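Local coordinates for protein isomerase prhC (Penicillium brasilianum, PDB 5X9J) that is an isomerase of the trt14 family that works as a homodimer in the fungal biosynthesis of the meroterpenoid paraherquonin, at residues E75-I86 with A165-C173. Sequence-based numbering, arbitrary orientation.
Sequences ETREYFEEWKHI and AAKGLDSWC
Trp-172 lays its indole flat on helix 75-86, a knob among Glu-75, Glu-78, Tyr-79 and Glu-82. Tyr-79 CA sits over the five-membered ring, 4.2 Å from its centroid, a CH-pi contact. Tyr-79 swings CG away from its own nitrogen; the phenol runs back past the indole, its edge toward the same ring in an offset edge-to-face pair, planes at 83°. Tyr-79 CD1 lies 3.5 Å from Trp-172 CB, with Cys-173 SG further round that edge.

The second knob, Leu-169, sits among Tyr-79, Glu-82, Trp-83 and Ile-86. Leu-169 CD2 is 3.7 Å from Tyr-79 CE1; Leu-169 and Ile-86 reach toward each other tip to tip, Leu-169 CD1 lying 3.8 Å from Ile-86 CD1.

The opposite flank is looser and polar. No direct hydrogen bond joins the helices; instead a water accepts from Trp-172 NE1 and donates to Glu-82 OE2, 2.9 Å in each case. Bent at chi2 (-67°), Glu-82 brings OE1 within 3.3 Å of Gly-168 CA, where no side chain obstructs it. The exposed Glu-78 brings CB against Trp-172 CZ2, and its OE2 lies in plane at the indole edge.

The segment axes run roughly antiparallel (149°), 9.0 Å apart at closest approach. Helix 150-162 adjoins both, touching Trp-83 through Leu-156 and Cys-173 through Lys-153. Helix 46-51 packs on Phe-80 through Met-46. Ile-120, between strands 108-119 and 124-134, meets Ile-86 and Ala-165.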
ATOM      1  N   GLU B  75       0.195  22.190   4.842  1.00 38.38           N
ATOM      2  CA  GLU B  75      -0.054  21.708   3.487  1.00 39.72           C
ATOM      3  C   GLU B  75      -1.184  20.684   3.464  1.00 39.42           C
ATOM      4  O   GLU B  75      -2.006  20.681   2.542  1.00 36.90           O
ATOM      5  CB  GLU B  75       1.228  21.126   2.903  1.00 38.11           C
ATOM      6  CG  GLU B  75       2.329  22.169   2.753  1.00 41.35           C
ATOM      7  CD  GLU B  75       3.673  21.553   2.435  1.00 44.64           C
ATOM      8  OE1 GLU B  75       4.285  21.973   1.429  1.00 47.81           O
ATOM      9  OE2 GLU B  75       4.114  20.643   3.186  1.00 40.35           O
ATOM     10  N   THR B  76      -1.247  19.822   4.480  1.00 36.71           N
ATOM     11  CA  THR B  76      -2.354  18.878   4.598  1.00 41.21           C
ATOM     12  C   THR B  76      -3.700  19.598   4.662  1.00 40.25           C
ATOM     13  O   THR B  76      -4.668  19.181   4.012  1.00 38.02           O
ATOM     14  CB  THR B  76      -2.159  17.999   5.837  1.00 36.03           C
ATOM     15  OG1 THR B  76      -1.067  17.103   5.604  1.00 41.69           O
ATOM     16  CG2 THR B  76      -3.419  17.193   6.129  1.00 42.50           C
ATOM     17  N   ARG B  77      -3.785  20.677   5.439  1.00 39.45           N
ATOM     18  CA  ARG B  77      -5.036  21.423   5.513  1.00 42.05           C
ATOM     19  C   ARG B  77      -5.419  21.977   4.148  1.00 41.19           C
ATOM     20  O   ARG B  77      -6.574  21.859   3.722  1.00 43.03           O
ATOM     21  CB  ARG B  77      -4.931  22.549   6.539  1.00 48.80           C
ATOM     22  CG  ARG B  77      -6.195  23.421   6.619  1.00 53.45           C
ATOM     23  CD  ARG B  77      -6.200  24.283   7.875  1.00 58.33           C
ATOM     24  NE  ARG B  77      -4.855  24.761   8.182  1.00 65.81           N
ATOM     25  CZ  ARG B  77      -4.463  25.184   9.380  1.00 70.99           C
ATOM     26  NH1 ARG B  77      -5.323  25.190  10.394  1.00 65.78           N
ATOM     27  NH2 ARG B  77      -3.209  25.590   9.566  1.00 65.52           N
ATOM     28  N   GLU B  78      -4.458  22.585   3.446  1.00 39.41           N
ATOM     29  CA  GLU B  78      -4.747  23.106   2.114  1.00 42.83           C
ATOM     30  C   GLU B  78      -5.184  21.993   1.173  1.00 39.60           C
ATOM     31  O   GLU B  78      -6.126  22.165   0.392  1.00 37.59           O
ATOM     32  CB  GLU B  78      -3.528  23.837   1.549  1.00 42.35           C
ATOM     33  CG  GLU B  78      -3.188  25.150   2.252  1.00 50.24           C
ATOM     34  CD  GLU B  78      -1.964  25.844   1.653  1.00 59.77           C
ATOM     35  OE1 GLU B  78      -0.895  25.871   2.308  1.00 58.62           O
ATOM     36  OE2 GLU B  78      -2.072  26.359   0.516  1.00 66.69           O
ATOM     37  N   TYR B  79      -4.521  20.835   1.240  1.00 39.10           N
ATOM     38  CA  TYR B  79      -4.910  19.730   0.370  1.00 39.84           C
ATOM     39  C   TYR B  79      -6.329  19.265   0.672  1.00 40.54           C
ATOM     40  O   TYR B  79      -7.115  19.007  -0.250  1.00 36.73           O
ATOM     41  CB  TYR B  79      -3.926  18.568   0.500  1.00 41.29           C
ATOM     42  CG  TYR B  79      -4.369  17.348  -0.274  1.00 46.78           C
ATOM     43  CD1 TYR B  79      -4.223  17.289  -1.652  1.00 45.27           C
ATOM     44  CD2 TYR B  79      -4.963  16.267   0.369  1.00 50.81           C
ATOM     45  CE1 TYR B  79      -4.635  16.179  -2.371  1.00 49.66           C
ATOM     46  CE2 TYR B  79      -5.379  15.151  -0.339  1.00 56.14           C
ATOM     47  CZ  TYR B  79      -5.212  15.113  -1.711  1.00 57.71           C
ATOM     48  OH  TYR B  79      -5.627  14.010  -2.423  1.00 64.04           O
ATOM     49  N   PHE B  80      -6.678  19.156   1.958  1.00 39.71           N
ATOM     50  CA  PHE B  80      -8.027  18.727   2.313  1.00 40.03           C
ATOM     51  C   PHE B  80      -9.081  19.734   1.857  1.00 42.76           C
ATOM     52  O   PHE B  80     -10.195  19.344   1.484  1.00 39.02           O
ATOM     53  CB  PHE B  80      -8.129  18.483   3.818  1.00 41.42           C
ATOM     54  CG  PHE B  80      -7.495  17.186   4.271  1.00 48.62           C
ATOM     55  CD1 PHE B  80      -7.688  16.715   5.558  1.00 54.46           C
ATOM     56  CD2 PHE B  80      -6.707  16.438   3.408  1.00 53.09           C
ATOM     57  CE1 PHE B  80      -7.102  15.516   5.983  1.00 57.19           C
ATOM     58  CE2 PHE B  80      -6.118  15.237   3.824  1.00 55.71           C
ATOM     59  CZ  PHE B  80      -6.317  14.781   5.113  1.00 52.57           C
ATOM     60  N   GLU B  81      -8.755  21.026   1.870  1.00 38.96           N
ATOM     61  CA  GLU B  81      -9.687  22.021   1.353  1.00 41.14           C
ATOM     62  C   GLU B  81      -9.965  21.798  -0.129  1.00 42.68           C
ATOM     63  O   GLU B  81     -11.120  21.871  -0.566  1.00 41.70           O
ATOM     64  CB  GLU B  81      -9.146  23.430   1.594  1.00 43.67           C
ATOM     65  CG  GLU B  81      -9.142  23.845   3.061  1.00 50.67           C
ATOM     66  CD  GLU B  81     -10.513  23.712   3.716  1.00 62.28           C
ATOM     67  OE1 GLU B  81     -10.649  22.901   4.665  1.00 66.91           O
ATOM     68  OE2 GLU B  81     -11.456  24.415   3.277  1.00 63.81           O
ATOM     69  N   GLU B  82      -8.923  21.510  -0.919  1.00 38.55           N
ATOM     70  CA  GLU B  82      -9.137  21.219  -2.336  1.00 38.70           C
ATOM     71  C   GLU B  82     -10.038  20.009  -2.511  1.00 41.19           C
ATOM     72  O   GLU B  82     -10.916  19.996  -3.387  1.00 40.16           O
ATOM     73  CB  GLU B  82      -7.804  20.989  -3.044  1.00 36.82           C
ATOM     74  CG  GLU B  82      -6.892  22.198  -3.033  1.00 38.96           C
ATOM     75  CD  GLU B  82      -7.426  23.361  -3.872  1.00 46.43           C
ATOM     76  OE1 GLU B  82      -8.367  23.160  -4.682  1.00 43.43           O
ATOM     77  OE2 GLU B  82      -6.891  24.482  -3.726  1.00 47.29           O
ATOM     78  N   TRP B  83      -9.841  18.985  -1.681  1.00 35.71           N
ATOM     79  CA  TRP B  83     -10.736  17.840  -1.709  1.00 39.21           C
ATOM     80  C   TRP B  83     -12.179  18.254  -1.437  1.00 39.08           C
ATOM     81  O   TRP B  83     -13.100  17.789  -2.117  1.00 36.47           O
ATOM     82  CB  TRP B  83     -10.307  16.790  -0.692  1.00 38.40           C
ATOM     83  CG  TRP B  83     -11.179  15.617  -0.822  1.00 45.42           C
ATOM     84  CD1 TRP B  83     -12.295  15.324  -0.082  1.00 46.63           C
ATOM     85  CD2 TRP B  83     -11.072  14.593  -1.817  1.00 46.40           C
ATOM     86  NE1 TRP B  83     -12.869  14.154  -0.539  1.00 47.67           N
ATOM     87  CE2 TRP B  83     -12.136  13.687  -1.603  1.00 48.95           C
ATOM     88  CE3 TRP B  83     -10.160  14.338  -2.851  1.00 40.48           C
ATOM     89  CZ2 TRP B  83     -12.313  12.545  -2.390  1.00 48.28           C
ATOM     90  CZ3 TRP B  83     -10.339  13.211  -3.633  1.00 43.39           C
ATOM     91  CH2 TRP B  83     -11.405  12.331  -3.401  1.00 47.59           C
ATOM     92  N   LYS B  84     -12.395  19.108  -0.434  1.00 40.24           N
ATOM     93  CA  LYS B  84     -13.761  19.487  -0.074  1.00 39.91           C
ATOM     94  C   LYS B  84     -14.438  20.309  -1.174  1.00 39.24           C
ATOM     95  O   LYS B  84     -15.666  20.257  -1.306  1.00 40.84           O
ATOM     96  CB  LYS B  84     -13.769  20.258   1.248  1.00 41.71           C
ATOM     97  CG  LYS B  84     -13.391  19.425   2.465  1.00 43.46           C
ATOM     98  CD  LYS B  84     -13.716  20.162   3.754  1.00 50.64           C
ATOM     99  CE  LYS B  84     -13.535  19.260   4.973  1.00 53.92           C
ATOM    100  NZ  LYS B  84     -14.695  19.349   5.918  1.00 55.88           N
ATOM    101  N   HIS B  85     -13.670  21.065  -1.965  1.00 37.01           N
ATOM    102  CA  HIS B  85     -14.261  21.796  -3.085  1.00 39.58           C
ATOM    103  C   HIS B  85     -14.831  20.859  -4.143  1.00 41.06           C
ATOM    104  O   HIS B  85     -15.767  21.229  -4.859  1.00 38.98           O
ATOM    105  CB  HIS B  85     -13.236  22.719  -3.753  1.00 40.66           C
ATOM    106  CG  HIS B  85     -12.884  23.936  -2.952  1.00 51.49           C
ATOM    107  ND1 HIS B  85     -11.693  24.615  -3.117  1.00 53.97           N
ATOM    108  CD2 HIS B  85     -13.569  24.606  -1.994  1.00 53.20           C
ATOM    109  CE1 HIS B  85     -11.656  25.644  -2.288  1.00 55.27           C
ATOM    110  NE2 HIS B  85     -12.783  25.663  -1.597  1.00 55.59           N
ATOM    111  N   ILE B  86     -14.269  19.661  -4.295  1.00 37.63           N
ATOM    112  CA  ILE B  86     -14.697  18.779  -5.374  1.00 34.97           C
ATOM    113  C   ILE B  86     -15.451  17.558  -4.884  1.00 33.07           C
ATOM    114  O   ILE B  86     -16.012  16.831  -5.716  1.00 31.44           O
ATOM    115  CB  ILE B  86     -13.509  18.367  -6.274  1.00 39.54           C
ATOM    116  CG1 ILE B  86     -12.468  17.536  -5.515  1.00 41.26           C
ATOM    117  CG2 ILE B  86     -12.855  19.615  -6.861  1.00 33.48           C
ATOM    118  CD1 ILE B  86     -12.756  16.050  -5.469  1.00 41.63           C
ATOM    119  N   ALA B 165     -12.269  20.725 -13.193  1.00 31.37           N
ATOM    120  CA  ALA B 165     -12.261  20.746 -11.736  1.00 34.72           C
ATOM    121  C   ALA B 165     -11.028  20.083 -11.133  1.00 38.12           C
ATOM    122  O   ALA B 165     -11.054  19.720  -9.954  1.00 36.68           O
ATOM    123  CB  ALA B 165     -13.527  20.076 -11.195  1.00 32.02           C
ATOM    124  N   ALA B 166      -9.942  19.924 -11.906  1.00 30.00           N
ATOM    125  CA  ALA B 166      -8.788  19.147 -11.445  1.00 30.00           C
ATOM    126  C   ALA B 166      -7.602  19.985 -10.976  1.00 30.00           C
ATOM    127  O   ALA B 166      -6.718  19.442 -10.291  1.00 30.00           O
ATOM    128  CB  ALA B 166      -8.295  18.209 -12.556  1.00 30.00           C
ATOM    129  N   LYS B 167      -7.539  21.270 -11.322  1.00 41.55           N
ATOM    130  CA  LYS B 167      -6.292  22.006 -11.122  1.00 45.62           C
ATOM    131  C   LYS B 167      -5.921  22.126  -9.649  1.00 40.93           C
ATOM    132  O   LYS B 167      -4.733  22.097  -9.314  1.00 42.22           O
ATOM    133  CB  LYS B 167      -6.383  23.388 -11.773  1.00 47.36           C
ATOM    134  CG  LYS B 167      -6.393  23.326 -13.293  1.00 48.74           C
ATOM    135  CD  LYS B 167      -6.222  24.704 -13.927  1.00 51.23           C
ATOM    136  CE  LYS B 167      -6.128  24.593 -15.443  1.00 54.30           C
ATOM    137  NZ  LYS B 167      -6.110  25.933 -16.112  1.00 55.39           N
ATOM    138  N   GLY B 168      -6.908  22.232  -8.758  1.00 40.64           N
ATOM    139  CA  GLY B 168      -6.603  22.336  -7.338  1.00 40.15           C
ATOM    140  C   GLY B 168      -5.938  21.086  -6.787  1.00 42.45           C
ATOM    141  O   GLY B 168      -4.898  21.162  -6.129  1.00 42.17           O
ATOM    142  N   LEU B 169      -6.537  19.921  -7.034  1.00 39.43           N
ATOM    143  CA  LEU B 169      -5.922  18.678  -6.575  1.00 40.50           C
ATOM    144  C   LEU B 169      -4.620  18.397  -7.318  1.00 41.08           C
ATOM    145  O   LEU B 169      -3.661  17.884  -6.729  1.00 39.95           O
ATOM    146  CB  LEU B 169      -6.893  17.510  -6.747  1.00 38.10           C
ATOM    147  CG  LEU B 169      -8.048  17.442  -5.749  1.00 38.58           C
ATOM    148  CD1 LEU B 169      -8.973  16.289  -6.100  1.00 37.62           C
ATOM    149  CD2 LEU B 169      -7.514  17.305  -4.324  1.00 39.18           C
ATOM    150  N   ASP B 170      -4.570  18.735  -8.610  1.00 43.19           N
ATOM    151  CA  ASP B 170      -3.382  18.471  -9.415  1.00 43.01           C
ATOM    152  C   ASP B 170      -2.161  19.205  -8.877  1.00 42.99           C
ATOM    153  O   ASP B 170      -1.046  18.673  -8.911  1.00 42.55           O
ATOM    154  CB  ASP B 170      -3.632  18.871 -10.865  1.00 43.03           C
ATOM    155  CG  ASP B 170      -3.159  17.822 -11.838  1.00 56.11           C
ATOM    156  OD1 ASP B 170      -3.428  16.627 -11.582  1.00 63.87           O
ATOM    157  OD2 ASP B 170      -2.513  18.183 -12.847  1.00 64.48           O
ATOM    158  N   SER B 171      -2.348  20.429  -8.378  1.00 41.41           N
ATOM    159  CA  SER B 171      -1.218  21.188  -7.859  1.00 44.83           C
ATOM    160  C   SER B 171      -0.587  20.513  -6.646  1.00 43.29           C
ATOM    161  O   SER B 171       0.584  20.768  -6.350  1.00 42.49           O
ATOM    162  CB  SER B 171      -1.653  22.623  -7.524  1.00 42.50           C
ATOM    163  OG  SER B 171      -2.546  22.646  -6.425  1.00 46.00           O
ATOM    164  N   TRP B 172      -1.323  19.643  -5.954  1.00 42.79           N
ATOM    165  CA  TRP B 172      -0.771  18.827  -4.875  1.00 39.34           C
ATOM    166  C   TRP B 172      -0.369  17.427  -5.328  1.00 41.54           C
ATOM    167  O   TRP B 172       0.634  16.893  -4.849  1.00 42.50           O
ATOM    168  CB  TRP B 172      -1.778  18.720  -3.723  1.00 41.61           C
ATOM    169  CG  TRP B 172      -2.011  20.036  -3.044  1.00 43.78           C
ATOM    170  CD1 TRP B 172      -3.091  20.862  -3.194  1.00 43.43           C
ATOM    171  CD2 TRP B 172      -1.123  20.695  -2.136  1.00 42.03           C
ATOM    172  NE1 TRP B 172      -2.932  21.991  -2.423  1.00 45.65           N
ATOM    173  CE2 TRP B 172      -1.731  21.915  -1.767  1.00 44.50           C
ATOM    174  CE3 TRP B 172       0.130  20.373  -1.598  1.00 42.08           C
ATOM    175  CZ2 TRP B 172      -1.132  22.812  -0.881  1.00 43.69           C
ATOM    176  CZ3 TRP B 172       0.725  21.265  -0.716  1.00 44.31           C
ATOM    177  CH2 TRP B 172       0.092  22.472  -0.368  1.00 46.03           C
ATOM    178  N   CYS B 173      -1.112  16.829  -6.260  1.00 41.14           N
ATOM    179  CA  CYS B 173      -0.979  15.415  -6.603  1.00 43.22           C
ATOM    180  C   CYS B 173       0.079  15.136  -7.658  1.00 39.92           C
ATOM    181  O   CYS B 173       0.732  14.090  -7.601  1.00 41.15           O
ATOM    182  CB  CYS B 173      -2.320  14.863  -7.112  1.00 39.71           C
ATOM    183  SG  CYS B 173      -3.566  14.791  -5.862  1.00 50.66           S
TER
HETATM  184  O   HOH W   1      -4.217  24.547  -2.627  1.00 47.12           O